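Local coordinates for protein interpain A (Prevotella intermedia, PDB 3BB7) that probably cleaves proteins as a secreted papain-like cysteine protease of the C10 family, captured here as a zymogen whose prodomain precedes the protease domain, at residues Phe51-Lys56 with Asp297-Gly302; Pro99-Leu104 with Arg111-Ala116; Ala122-Tyr127 with Pro250-Gly255; Leu185-Gly190 with Met195-Pro200; Ala206-Cys211 with Asp312-Val317. The protein carries 1 engineered substitution. All blocks are in the same frame, centred on the assembly; numbering follows the deposited sequence.

Contact 1 of 5, residues Phe51-Lys56 with Asp297-Gly302; sequences FKWWLK and DLLNPG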
# COMPACT_ATOMS: atom_id res chain seq x y z
N PHE A 51 -2.91 -0.60 -7.72
CA PHE A 51 -3.33 0.46 -8.64
C PHE A 51 -4.56 0.01 -9.43
O PHE A 51 -5.52 0.80 -9.63
CB PHE A 51 -2.16 0.82 -9.57
CG PHE A 51 -2.49 1.84 -10.63
CD1 PHE A 51 -2.45 1.50 -11.99
CD2 PHE A 51 -2.75 3.15 -10.27
CE1 PHE A 51 -2.72 2.47 -12.98
CE2 PHE A 51 -2.99 4.13 -11.23
CZ PHE A 51 -2.99 3.79 -12.59
N LYS A 52 -4.58 -1.26 -9.82
CA LYS A 52 -5.76 -1.81 -10.49
C LYS A 52 -7.02 -1.69 -9.62
O LYS A 52 -8.09 -1.31 -10.13
CB LYS A 52 -5.51 -3.26 -10.90
CG LYS A 52 -4.64 -3.35 -12.13
CD LYS A 52 -4.47 -4.81 -12.58
CE LYS A 52 -4.04 -4.88 -14.04
NZ LYS A 52 -3.01 -3.84 -14.36
N TRP A 53 -6.88 -1.97 -8.32
CA TRP A 53 -8.00 -1.80 -7.38
C TRP A 53 -8.47 -0.35 -7.39
O TRP A 53 -9.68 -0.07 -7.50
CB TRP A 53 -7.62 -2.21 -5.95
CG TRP A 53 -8.66 -1.73 -4.99
CD1 TRP A 53 -9.89 -2.30 -4.73
CD2 TRP A 53 -8.61 -0.52 -4.22
NE1 TRP A 53 -10.57 -1.54 -3.79
CE2 TRP A 53 -9.82 -0.43 -3.49
CE3 TRP A 53 -7.64 0.48 -4.07
CZ2 TRP A 53 -10.11 0.66 -2.65
CZ3 TRP A 53 -7.92 1.56 -3.22
CH2 TRP A 53 -9.15 1.64 -2.52
N TRP A 54 -7.52 0.58 -7.28
CA TRP A 54 -7.85 1.99 -7.19
C TRP A 54 -8.65 2.43 -8.43
O TRP A 54 -9.66 3.14 -8.31
CB TRP A 54 -6.58 2.83 -7.03
CG TRP A 54 -6.88 4.29 -6.91
CD1 TRP A 54 -7.28 4.97 -5.78
CD2 TRP A 54 -6.80 5.26 -7.96
NE1 TRP A 54 -7.48 6.31 -6.08
CE2 TRP A 54 -7.16 6.52 -7.41
CE3 TRP A 54 -6.44 5.18 -9.32
CZ2 TRP A 54 -7.24 7.67 -8.18
CZ3 TRP A 54 -6.49 6.34 -10.08
CH2 TRP A 54 -6.88 7.57 -9.51
N LEU A 55 -8.23 2.01 -9.62
CA LEU A 55 -8.97 2.35 -10.83
C LEU A 55 -10.40 1.79 -10.80
O LEU A 55 -11.35 2.47 -11.23
CB LEU A 55 -8.25 1.84 -12.08
CG LEU A 55 -6.93 2.54 -12.42
CD1 LEU A 55 -6.24 1.79 -13.59
CD2 LEU A 55 -7.11 4.01 -12.79
N LYS A 56 -10.55 0.56 -10.34
CA LYS A 56 -11.90 -0.05 -10.24
C LYS A 56 -12.79 0.70 -9.23
O LYS A 56 -13.97 0.97 -9.50
CB LYS A 56 -11.78 -1.54 -9.87
CG LYS A 56 -11.19 -2.39 -11.00
CD LYS A 56 -11.31 -3.88 -10.71
CE LYS A 56 -11.24 -4.69 -12.00
NZ LYS A 56 -11.69 -6.12 -11.83
N ASP A 297 -10.29 10.65 -0.90
CA ASP A 297 -11.43 11.23 -0.19
C ASP A 297 -12.78 10.82 -0.78
O ASP A 297 -13.72 10.48 -0.05
CB ASP A 297 -11.32 12.77 -0.10
CG ASP A 297 -11.07 13.46 -1.44
OD1 ASP A 297 -10.96 12.81 -2.51
OD2 ASP A 297 -10.98 14.71 -1.42
N LEU A 298 -12.84 10.77 -2.10
CA LEU A 298 -14.08 10.44 -2.79
C LEU A 298 -14.41 8.94 -2.81
O LEU A 298 -15.44 8.55 -3.36
CB LEU A 298 -14.05 10.99 -4.22
CG LEU A 298 -12.76 10.92 -5.03
CD1 LEU A 298 -12.17 9.54 -5.14
CD2 LEU A 298 -13.01 11.50 -6.44
N LEU A 299 -13.57 8.11 -2.20
CA LEU A 299 -13.85 6.64 -2.19
C LEU A 299 -14.73 6.24 -1.00
O LEU A 299 -14.32 5.45 -0.15
CB LEU A 299 -12.55 5.80 -2.23
CG LEU A 299 -11.65 6.09 -3.45
CD1 LEU A 299 -10.41 5.24 -3.37
CD2 LEU A 299 -12.38 5.83 -4.74
N ASN A 300 -15.95 6.80 -0.92
CA ASN A 300 -16.85 6.44 0.19
C ASN A 300 -17.21 4.96 0.07
O ASN A 300 -17.50 4.50 -1.03
CB ASN A 300 -18.14 7.29 0.11
CG ASN A 300 -19.10 7.01 1.25
OD1 ASN A 300 -18.94 7.51 2.37
ND2 ASN A 300 -20.09 6.19 0.98
N PRO A 301 -17.12 4.20 1.16
CA PRO A 301 -17.49 2.79 1.15
C PRO A 301 -18.91 2.57 0.65
O PRO A 301 -19.81 3.33 1.02
CB PRO A 301 -17.36 2.39 2.64
CG PRO A 301 -16.34 3.28 3.14
CD PRO A 301 -16.56 4.61 2.45
N GLY A 302 -19.11 1.58 -0.20
CA GLY A 302 -20.49 1.19 -0.62
C GLY A 302 -21.02 0.05 0.24
O GLY A 302 -20.67 -0.04 1.44

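Contact 2 of 5, residues Pro99-Leu104 with Arg111-Ala116; sequences PYNKLL and RLITGA. Engineered in segment 111-116: A116 (natural residue Cys).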
# COMPACT_ATOMS: atom_id res chain seq x y z
N PRO A 99 14.44 -9.35 -5.33
CA PRO A 99 14.89 -10.29 -4.30
C PRO A 99 14.03 -10.31 -3.04
O PRO A 99 14.35 -11.04 -2.08
CB PRO A 99 16.27 -9.74 -3.93
CG PRO A 99 16.08 -8.23 -4.09
CD PRO A 99 15.11 -8.04 -5.21
N TYR A 100 12.94 -9.54 -3.03
CA TYR A 100 12.08 -9.43 -1.85
C TYR A 100 11.59 -10.78 -1.37
O TYR A 100 11.42 -10.97 -0.16
CB TYR A 100 10.90 -8.52 -2.18
CG TYR A 100 11.35 -7.21 -2.82
CD1 TYR A 100 11.16 -6.96 -4.19
CD2 TYR A 100 12.03 -6.24 -2.06
CE1 TYR A 100 11.62 -5.75 -4.78
CE2 TYR A 100 12.46 -5.04 -2.64
CZ TYR A 100 12.28 -4.82 -3.99
OH TYR A 100 12.72 -3.61 -4.48
N ASN A 101 11.33 -11.68 -2.33
CA ASN A 101 10.79 -13.00 -2.02
C ASN A 101 11.84 -14.11 -1.97
O ASN A 101 11.48 -15.30 -1.99
CB ASN A 101 9.69 -13.39 -3.02
CG ASN A 101 10.24 -13.62 -4.44
OD1 ASN A 101 11.37 -13.23 -4.73
ND2 ASN A 101 9.44 -14.27 -5.32
N LYS A 102 13.12 -13.74 -1.90
CA LYS A 102 14.24 -14.72 -1.98
C LYS A 102 14.13 -15.86 -0.99
O LYS A 102 14.55 -16.99 -1.28
CB LYS A 102 15.59 -13.97 -1.76
CG LYS A 102 16.89 -14.78 -1.82
CD LYS A 102 18.10 -13.84 -1.80
CE LYS A 102 19.32 -14.61 -1.42
NZ LYS A 102 20.54 -13.77 -1.52
N LEU A 103 13.61 -15.57 0.20
CA LEU A 103 13.59 -16.58 1.24
C LEU A 103 12.33 -17.47 1.25
O LEU A 103 12.22 -18.37 2.09
CB LEU A 103 13.78 -15.94 2.62
CG LEU A 103 15.11 -15.21 2.77
CD1 LEU A 103 15.22 -14.52 4.11
CD2 LEU A 103 16.31 -16.16 2.57
N LEU A 104 11.39 -17.20 0.34
CA LEU A 104 10.15 -17.95 0.28
C LEU A 104 10.30 -19.19 -0.60
O LEU A 104 11.12 -19.20 -1.53
CB LEU A 104 9.02 -17.06 -0.24
CG LEU A 104 8.65 -15.87 0.67
CD1 LEU A 104 7.77 -14.89 -0.08
CD2 LEU A 104 7.98 -16.38 1.95
N ARG A 111 8.37 -18.78 -7.85
CA ARG A 111 8.58 -18.62 -6.42
C ARG A 111 7.39 -17.86 -5.78
O ARG A 111 6.83 -16.94 -6.38
CB ARG A 111 9.88 -17.87 -6.15
CG ARG A 111 10.30 -17.82 -4.71
CD ARG A 111 11.71 -17.24 -4.55
NE ARG A 111 12.73 -18.01 -5.28
CZ ARG A 111 13.34 -19.10 -4.81
NH1 ARG A 111 13.07 -19.59 -3.59
NH2 ARG A 111 14.24 -19.73 -5.57
N LEU A 112 7.03 -18.24 -4.55
CA LEU A 112 5.96 -17.54 -3.86
C LEU A 112 6.33 -16.05 -3.75
O LEU A 112 7.52 -15.70 -3.58
CB LEU A 112 5.78 -18.13 -2.47
CG LEU A 112 5.39 -19.63 -2.41
CD1 LEU A 112 5.29 -20.12 -0.95
CD2 LEU A 112 4.10 -19.97 -3.21
N ILE A 113 5.33 -15.17 -3.81
CA ILE A 113 5.58 -13.73 -3.73
C ILE A 113 5.23 -13.15 -2.38
O ILE A 113 4.56 -13.81 -1.57
CB ILE A 113 4.92 -12.99 -4.94
CG1 ILE A 113 3.38 -12.92 -4.83
CG2 ILE A 113 5.38 -13.65 -6.25
CD1 ILE A 113 2.68 -12.10 -5.94
N THR A 114 5.74 -11.96 -2.06
CA THR A 114 5.69 -11.57 -0.66
C THR A 114 4.30 -11.23 -0.13
O THR A 114 4.05 -11.33 1.09
CB THR A 114 6.57 -10.34 -0.39
OG1 THR A 114 6.11 -9.27 -1.22
CG2 THR A 114 8.03 -10.67 -0.65
N GLY A 115 3.43 -10.76 -1.01
CA GLY A 115 2.09 -10.26 -0.60
C GLY A 115 2.14 -8.74 -0.43
O GLY A 115 3.09 -8.19 0.14
N ALA A 116 1.10 -8.06 -0.91
CA ALA A 116 1.07 -6.59 -0.84
C ALA A 116 1.11 -6.09 0.59
O ALA A 116 1.70 -5.04 0.87
CB ALA A 116 -0.18 -6.06 -1.52

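Contact 3 of 5, residues Ala122-Tyr127 with Pro250-Gly255; sequences AQVLNY and PLIYGG. Unlike the reference sequence in segment 122-127: V124 (reference Ala).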
# COMPACT_ATOMS: atom_id res chain seq x y z
N ALA A 122 6.67 -3.77 5.31
CA ALA A 122 8.15 -3.70 5.31
C ALA A 122 8.61 -2.26 5.00
O ALA A 122 9.56 -1.77 5.62
CB ALA A 122 8.72 -4.72 4.33
N GLN A 123 7.94 -1.60 4.06
CA GLN A 123 8.38 -0.24 3.71
C GLN A 123 8.13 0.73 4.87
O GLN A 123 8.94 1.63 5.12
CB GLN A 123 7.74 0.26 2.43
CG GLN A 123 8.20 -0.51 1.19
CD GLN A 123 7.76 0.14 -0.11
OE1 GLN A 123 8.56 0.79 -0.80
NE2 GLN A 123 6.49 -0.03 -0.45
N VAL A 124 7.01 0.57 5.58
CA VAL A 124 6.80 1.41 6.75
C VAL A 124 7.81 1.11 7.86
O VAL A 124 8.37 2.04 8.44
CB VAL A 124 5.34 1.29 7.25
CG1 VAL A 124 5.14 2.09 8.59
CG2 VAL A 124 4.41 1.84 6.17
N LEU A 125 8.08 -0.16 8.17
CA LEU A 125 9.09 -0.47 9.20
C LEU A 125 10.46 0.06 8.83
O LEU A 125 11.18 0.62 9.67
CB LEU A 125 9.17 -1.98 9.42
CG LEU A 125 8.19 -2.51 10.50
CD1 LEU A 125 6.76 -1.95 10.39
CD2 LEU A 125 8.20 -4.03 10.61
N ASN A 126 10.81 -0.03 7.55
CA ASN A 126 12.10 0.47 7.11
C ASN A 126 12.19 1.99 7.26
O ASN A 126 13.25 2.55 7.53
CB ASN A 126 12.38 0.09 5.65
CG ASN A 126 13.73 0.60 5.19
OD1 ASN A 126 14.79 0.18 5.70
ND2 ASN A 126 13.71 1.51 4.22
N TYR A 127 11.08 2.69 7.01
CA TYR A 127 11.06 4.14 7.21
C TYR A 127 11.47 4.49 8.65
O TYR A 127 12.27 5.44 8.89
CB TYR A 127 9.67 4.69 6.87
CG TYR A 127 9.56 6.16 7.23
CD1 TYR A 127 10.15 7.14 6.41
CD2 TYR A 127 8.94 6.55 8.40
CE1 TYR A 127 10.08 8.49 6.75
CE2 TYR A 127 8.86 7.93 8.77
CZ TYR A 127 9.43 8.88 7.93
OH TYR A 127 9.42 10.22 8.26
N PRO A 250 3.69 7.29 8.19
CA PRO A 250 3.12 6.69 6.98
C PRO A 250 2.18 5.57 7.40
O PRO A 250 2.39 4.94 8.46
CB PRO A 250 4.33 6.11 6.25
CG PRO A 250 5.56 6.73 6.89
CD PRO A 250 5.16 7.11 8.30
N LEU A 251 1.14 5.35 6.59
CA LEU A 251 0.05 4.42 6.91
C LEU A 251 -0.01 3.20 6.00
O LEU A 251 -0.02 3.35 4.79
CB LEU A 251 -1.30 5.13 6.83
CG LEU A 251 -1.46 6.32 7.80
CD1 LEU A 251 -2.72 7.09 7.48
CD2 LEU A 251 -1.51 5.83 9.21
N ILE A 252 -0.06 2.01 6.58
CA ILE A 252 -0.33 0.80 5.81
C ILE A 252 -1.82 0.81 5.49
O ILE A 252 -2.66 1.01 6.40
CB ILE A 252 0.01 -0.43 6.70
CG1 ILE A 252 1.50 -0.41 7.10
CG2 ILE A 252 -0.40 -1.74 6.01
CD1 ILE A 252 1.85 -1.35 8.25
N TYR A 253 -2.20 0.65 4.22
CA TYR A 253 -3.58 0.84 3.80
C TYR A 253 -3.94 -0.25 2.78
O TYR A 253 -3.12 -0.60 1.94
CB TYR A 253 -3.67 2.21 3.13
CG TYR A 253 -5.05 2.84 2.97
CD1 TYR A 253 -5.46 3.87 3.82
CD2 TYR A 253 -5.93 2.41 1.98
CE1 TYR A 253 -6.69 4.48 3.66
CE2 TYR A 253 -7.19 3.02 1.80
CZ TYR A 253 -7.56 4.05 2.66
OH TYR A 253 -8.79 4.68 2.48
N GLY A 254 -5.16 -0.78 2.83
CA GLY A 254 -5.52 -1.77 1.82
C GLY A 254 -6.74 -2.56 2.24
O GLY A 254 -7.48 -2.16 3.14
N GLY A 255 -6.94 -3.69 1.60
CA GLY A 255 -8.12 -4.51 1.89
C GLY A 255 -8.21 -5.71 0.98
O GLY A 255 -7.38 -5.88 0.09

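Contact 4 of 5, residues Leu185-Gly190 with Met195-Pro200; sequences LMLHCG and MQYGGP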
# COMPACT_ATOMS: atom_id res chain seq x y z
N LEU A 185 13.15 -9.17 6.16
CA LEU A 185 12.08 -8.29 6.60
C LEU A 185 10.74 -8.62 5.92
O LEU A 185 9.70 -8.71 6.58
CB LEU A 185 12.48 -6.82 6.37
CG LEU A 185 11.45 -5.76 6.77
CD1 LEU A 185 11.18 -5.82 8.31
CD2 LEU A 185 11.90 -4.38 6.37
N MET A 186 10.77 -8.86 4.60
CA MET A 186 9.56 -9.23 3.85
C MET A 186 8.95 -10.52 4.37
O MET A 186 7.75 -10.59 4.60
CB MET A 186 9.91 -9.43 2.37
CG MET A 186 10.21 -8.16 1.63
SD MET A 186 8.70 -7.24 1.27
CE MET A 186 9.39 -5.79 0.48
N LEU A 187 9.80 -11.54 4.59
CA LEU A 187 9.31 -12.82 5.08
C LEU A 187 8.69 -12.63 6.46
O LEU A 187 7.59 -13.10 6.73
CB LEU A 187 10.47 -13.80 5.14
CG LEU A 187 10.31 -15.01 6.07
CD1 LEU A 187 9.38 -15.91 5.40
CD2 LEU A 187 11.65 -15.68 6.30
N HIS A 188 9.37 -11.89 7.33
CA HIS A 188 8.86 -11.71 8.69
C HIS A 188 7.56 -10.93 8.71
O HIS A 188 6.63 -11.29 9.46
CB HIS A 188 9.93 -11.05 9.54
CG HIS A 188 11.05 -11.98 9.89
ND1 HIS A 188 11.75 -11.85 11.07
CD2 HIS A 188 11.55 -13.07 9.25
CE1 HIS A 188 12.67 -12.80 11.12
NE2 HIS A 188 12.56 -13.57 10.05
N CYS A 189 7.45 -9.92 7.85
CA CYS A 189 6.18 -9.15 7.77
C CYS A 189 5.05 -10.04 7.30
O CYS A 189 3.91 -9.90 7.80
CB CYS A 189 6.33 -7.94 6.86
SG CYS A 189 7.36 -6.64 7.58
N GLY A 190 5.33 -10.93 6.34
CA GLY A 190 4.28 -11.86 5.88
C GLY A 190 3.86 -12.84 6.97
O GLY A 190 2.66 -13.03 7.24
N MET A 195 0.14 -14.52 6.50
CA MET A 195 0.03 -14.53 5.05
C MET A 195 -0.41 -15.89 4.51
O MET A 195 0.06 -16.94 4.99
CB MET A 195 1.40 -14.18 4.44
CG MET A 195 1.41 -13.84 2.93
SD MET A 195 0.41 -12.39 2.49
CE MET A 195 1.38 -11.06 3.21
N GLN A 196 -1.25 -15.85 3.48
CA GLN A 196 -1.67 -17.04 2.71
C GLN A 196 -0.88 -16.90 1.42
O GLN A 196 -1.27 -16.18 0.50
CB GLN A 196 -3.17 -17.00 2.45
CG GLN A 196 -3.95 -17.17 3.77
CD GLN A 196 -5.43 -17.24 3.58
OE1 GLN A 196 -6.19 -16.65 4.36
NE2 GLN A 196 -5.87 -17.97 2.56
N TYR A 197 0.24 -17.62 1.34
CA TYR A 197 1.20 -17.40 0.27
C TYR A 197 0.73 -18.03 -1.03
O TYR A 197 0.07 -19.09 -1.05
CB TYR A 197 2.55 -17.96 0.65
CG TYR A 197 3.33 -17.03 1.55
CD1 TYR A 197 3.48 -17.31 2.91
CD2 TYR A 197 3.94 -15.89 1.05
CE1 TYR A 197 4.19 -16.44 3.78
CE2 TYR A 197 4.67 -15.02 1.89
CZ TYR A 197 4.81 -15.32 3.25
OH TYR A 197 5.50 -14.45 4.05
N GLY A 198 1.13 -17.41 -2.14
CA GLY A 198 0.83 -17.98 -3.46
C GLY A 198 1.91 -17.59 -4.44
O GLY A 198 2.72 -16.71 -4.16
N GLY A 199 1.95 -18.27 -5.59
CA GLY A 199 2.90 -17.91 -6.65
C GLY A 199 2.51 -16.66 -7.42
O GLY A 199 1.49 -16.04 -7.12
N PRO A 200 3.34 -16.26 -8.40
CA PRO A 200 3.14 -14.98 -9.10
C PRO A 200 1.75 -14.81 -9.72
O PRO A 200 1.25 -13.69 -9.79
CB PRO A 200 4.21 -14.99 -10.20
CG PRO A 200 4.79 -16.38 -10.21
CD PRO A 200 4.53 -17.00 -8.87
O HOH W 1 6.13 -12.16 2.78

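Contact 5 of 5, residues Ala206-Cys211 with Asp312-Val317; sequences AYMTDC and DMVRGV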
# COMPACT_ATOMS: atom_id res chain seq x y z
N ALA A 206 -3.35 -11.39 2.84
CA ALA A 206 -3.44 -11.28 4.30
C ALA A 206 -4.52 -10.28 4.68
O ALA A 206 -4.81 -9.34 3.92
CB ALA A 206 -2.10 -10.83 4.89
N TYR A 207 -5.07 -10.47 5.89
CA TYR A 207 -6.07 -9.56 6.45
C TYR A 207 -5.41 -8.51 7.31
O TYR A 207 -4.48 -8.81 8.07
CB TYR A 207 -7.09 -10.33 7.29
CG TYR A 207 -7.84 -11.35 6.48
CD1 TYR A 207 -7.56 -12.71 6.62
CD2 TYR A 207 -8.82 -10.96 5.56
CE1 TYR A 207 -8.28 -13.68 5.85
CE2 TYR A 207 -9.51 -11.90 4.79
CZ TYR A 207 -9.24 -13.25 4.95
OH TYR A 207 -9.93 -14.17 4.18
N MET A 208 -5.90 -7.28 7.24
CA MET A 208 -5.29 -6.19 8.01
C MET A 208 -5.42 -6.39 9.50
O MET A 208 -4.55 -5.96 10.25
CB MET A 208 -5.87 -4.83 7.60
CG MET A 208 -5.41 -4.42 6.25
SD MET A 208 -3.61 -4.13 6.22
CE MET A 208 -3.46 -3.69 4.50
N THR A 209 -6.46 -7.10 9.94
CA THR A 209 -6.58 -7.38 11.36
C THR A 209 -5.40 -8.23 11.86
O THR A 209 -4.90 -8.03 12.99
CB THR A 209 -7.92 -8.06 11.67
OG1 THR A 209 -8.08 -8.20 13.09
CG2 THR A 209 -8.04 -9.45 11.02
N ASP A 210 -4.94 -9.14 11.01
CA ASP A 210 -3.81 -10.01 11.34
C ASP A 210 -2.50 -9.24 11.23
O ASP A 210 -1.60 -9.43 12.06
CB ASP A 210 -3.82 -11.23 10.44
CG ASP A 210 -4.99 -12.15 10.69
OD1 ASP A 210 -5.42 -12.32 11.85
OD2 ASP A 210 -5.45 -12.74 9.69
N CYS A 211 -2.40 -8.34 10.25
CA CYS A 211 -1.24 -7.47 10.15
C CYS A 211 -1.05 -6.67 11.47
O CYS A 211 0.04 -6.70 12.07
CB CYS A 211 -1.40 -6.55 8.94
SG CYS A 211 -0.04 -5.39 8.70
N ASP A 312 -9.06 -0.55 4.60
CA ASP A 312 -8.66 -0.70 5.98
C ASP A 312 -7.35 0.04 6.13
O ASP A 312 -6.62 0.25 5.14
CB ASP A 312 -8.39 -2.18 6.31
CG ASP A 312 -9.54 -3.10 5.93
OD1 ASP A 312 -9.26 -4.20 5.40
OD2 ASP A 312 -10.71 -2.71 6.14
N MET A 313 -7.02 0.45 7.35
CA MET A 313 -5.68 0.99 7.59
C MET A 313 -5.13 0.39 8.85
O MET A 313 -5.88 0.03 9.77
CB MET A 313 -5.67 2.53 7.62
CG MET A 313 -6.04 3.19 8.90
SD MET A 313 -5.60 4.96 9.11
CE MET A 313 -6.66 5.70 7.86
N VAL A 314 -3.81 0.33 8.93
CA VAL A 314 -3.15 0.01 10.19
C VAL A 314 -2.47 1.29 10.59
O VAL A 314 -1.60 1.80 9.84
CB VAL A 314 -2.15 -1.14 10.07
CG1 VAL A 314 -1.48 -1.33 11.41
CG2 VAL A 314 -2.86 -2.41 9.65
N ARG A 315 -2.88 1.84 11.74
CA ARG A 315 -2.25 3.02 12.30
C ARG A 315 -1.55 2.61 13.60
O ARG A 315 -1.70 1.47 14.07
CB ARG A 315 -3.27 4.15 12.48
CG ARG A 315 -4.31 3.90 13.54
CD ARG A 315 -5.30 5.07 13.63
NE ARG A 315 -6.38 4.69 14.52
CZ ARG A 315 -7.35 5.50 14.91
NH1 ARG A 315 -7.34 6.77 14.51
NH2 ARG A 315 -8.32 5.04 15.70
N GLY A 316 -0.77 3.52 14.19
CA GLY A 316 -0.08 3.23 15.44
C GLY A 316 1.28 2.58 15.26
O GLY A 316 1.84 2.05 16.20
N VAL A 317 1.82 2.62 14.04
CA VAL A 317 3.14 2.07 13.75
C VAL A 317 4.13 3.23 13.66
O VAL A 317 4.06 4.09 12.75
CB VAL A 317 3.13 1.25 12.45
CG1 VAL A 317 4.53 0.70 12.14
CG2 VAL A 317 2.11 0.08 12.56
O HOH W 2 -8.08 -6.50 5.45

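Contact 1 of 5, residues Phe51-Lys56 with Asp297-Gly302
L299 meets the two tryptophans of the prodomain helix 49-68, W53 and W54, from a loop that leads out of strand 292-294 in the protease part of the zymogen. Before it, D297 bends its carboxylate over the next peptide: OD1 takes a weak hydrogen bond from L298 N, and OD2 is hydrogen-bonded with I75 N. L298 adds bulk nearby, resting on I58 of the same helix and on L36 of strand 35-39. L299 is the centre of an inverse gamma turn and directs its side chain at the helix. Its CG lies anti to the carbonyl carbon (chi1 -58°), and the single methyl CD1 does the touching, 3.9 Å from W53 CH2 and 4.0 Å from W54 CD1. The W53 side chain comes from the opposite direction, whereas that of W54 crosses the leucine at about a right angle. W53 also stacks on H267, the predicted proton acceptor. The contact between the two segments is purely apolar, while the indole N-H groups bond to neighbouring carbonyls, W53 NE1 to F307 O and W54 NE1 to K295 O; prodomain and protease are thus joined by both, beside a histidine predicted to be catalytic.

Contact 2 of 5, residues Pro99-Leu104 with Arg111-Ala116
N101 and T114 bring the two segments within 5.5 Å between their CA atoms, where a pair of overlapping type I beta turns, P99 to K102 and N101 to L104, packs on the extended residues R111 to I113 and T114 after them. This loop leads into helix 116-128, the papain-like helix that starts at the predicted nucleophile position, occupied here by the engineered A116 (cysteine in nature); G115 is its N-cap, with backbone angles that suit glycine. L104 points into the contact, its CB 4.1 Å from L112 CB and its CD1 3.6 Å from L112 O. Such a branched aliphatic chain suits the buried wall that both leucines share with I152. T114 presents its methyl to the first turn: CG2 lies 3.4 Å from Y100 O and 3.9 Å from Y100 CB. Its hydroxyl, OG1, is instead paired with T119 OG1 in the following helix. R111 crosses the N101 side chain obliquely, with CD 3.2 Å from N101 O. The long chain bends at chi3 (-59°), which swings the guanidinium round to the end of the turn. There L104 O lies at its edge, and NH1 donates at 2.9 Å, nearly in line with the carbonyl bond (C=O...N 172°), though the N-H itself is somewhat bent (150°).

Contact 3 of 5, residues Ala122-Tyr127 with Pro250-Gly255
This is a buried apolar helix-on-sheet contact, in which helix 116-128 lies against the start of strand 251-255, close to the centre of the chain. V124 and Y127, one turn apart on the helix, both direct their side chains at the strand. V124 uses its two methyls separately: CG2 packs 3.8 Å from I252 CG1, and CG1 lies 4.0 Å from P250 O. V124 and I252, both beta-branched and apolar, suit this buried interface. Y127 offers a ring face to the proline. With CG anti to its backbone N (chi1 173°), the phenol extends beside P250, whose CG stands 4.1 Å from the ring centroid, 26° off the normal, in a CH-pi contact. Shifted toward the rim, the pyrrolidine comes closest at Y127 CD2, 3.7 Å from P250 CG. V270 of the neighbouring strand adds to the same layer, touching both V124 and P250. No hydrogen bond joins the two segments, so the contact between them is dispersive, with a weak CH-pi component from P250 CG over the Y127 face.

Contact 4 of 5, residues Leu185-Gly190 with Met195-Pro200
Y197 reaches across to the helix end with its hydroxyl leading, OH coming within 3.4 Å of G190 CA and 3.7 Å of L187 O. Glycine suits this place because the tyrosine oxygen lies directly beside its CA, on the side where a side chain would start. One face of the phenol is covered from within its own segment: M195 CG sits 3.5 Å from the ring plane, over its centre. M195 in turn faces the helix: its CB is 3.3 Å from G190 O, and bends at chi2 and chi3 (61° and 70°) curl the thioether chain back until CE is 4.0 Å from G190 CA. G190 CA is thus met by the phenol oxygen and the methionine methyl from directions about at right angles. These residues close a short connection in the papain-like protease domain, where the chain leaves helix 176-192 and runs off across its end before helix 208-218. The turn is tied by the backbone bond from M195 N to G190 O, 3.0 Å long, with the donor tilted 34° from the carbonyl plane. M195 also touches A118 of helix 116-128, while Y197 packs on L104 and on I152. At the far end of the tyrosine a water, lying in the ring plane, links helix and loop. It accepts from Y197 OH at 2.7 Å and donates to M186 O.

Contact 5 of 5, residues Ala206-Cys211 with Asp312-Val317
The first turn of helix 208-218 packs here on strand 312-315, a strand of the antiparallel sheet that continues from the papain-like protease domain into the prodomain, with Y207 in the N-cap position. M208 makes the main contribution from the helix side. Its CG lies anti to the carbonyl carbon and a further bend at chi2 (-65°) lays the chain across the strand, so that CG is 3.7 Å from D312 CB and SD is 3.9 Å from V314 CG2. The pliant thioether can follow the uneven surface made by an aspartate stem and a valine methyl two residues further on, both of which point to this side of the strand. C211, one turn along, brings its SG to 4.2 Å from the same CG2 of V314; a small, weakly polar side chain suits this buried position, where V117 and T121 of helix 116-128 are also in touch. D312 divides its work: the CB rests on methionine, OD2 is hydrogen-bonded with T228 OG1 of the adjacent strand, and OD1 is hydrogen-bonded by a single water at the helix start. That water accepts from M208 N, an N-H at the helix beginning, at 2.9 Å, and donates to D312 OD1 at 2.6 Å.

How the contacts relate
All five contacts are largely buried, but they serve different places. Contact 1 is the prodomain meeting the protease, about 27 Å centre to centre from contact 2 and on the opposite side of the chain's centre. Contact 2 pairs two loop segments and contact 4 a helix end with the loop after it, each close in sequence and each with a direct hydrogen bond; a probable backbone hydrogen bond, I113 N to G198 O, joins them. Contacts 3 and 5 lay helices on neighbouring strands, 251-255 and 312-315, which backbone bonds unite; contact 3 is wholly apolar, whereas contact 5 adds a water bridge. Helix 116-128 is common ground, entered in contact 2, packed in contact 3 and touched by contacts 4 and 5.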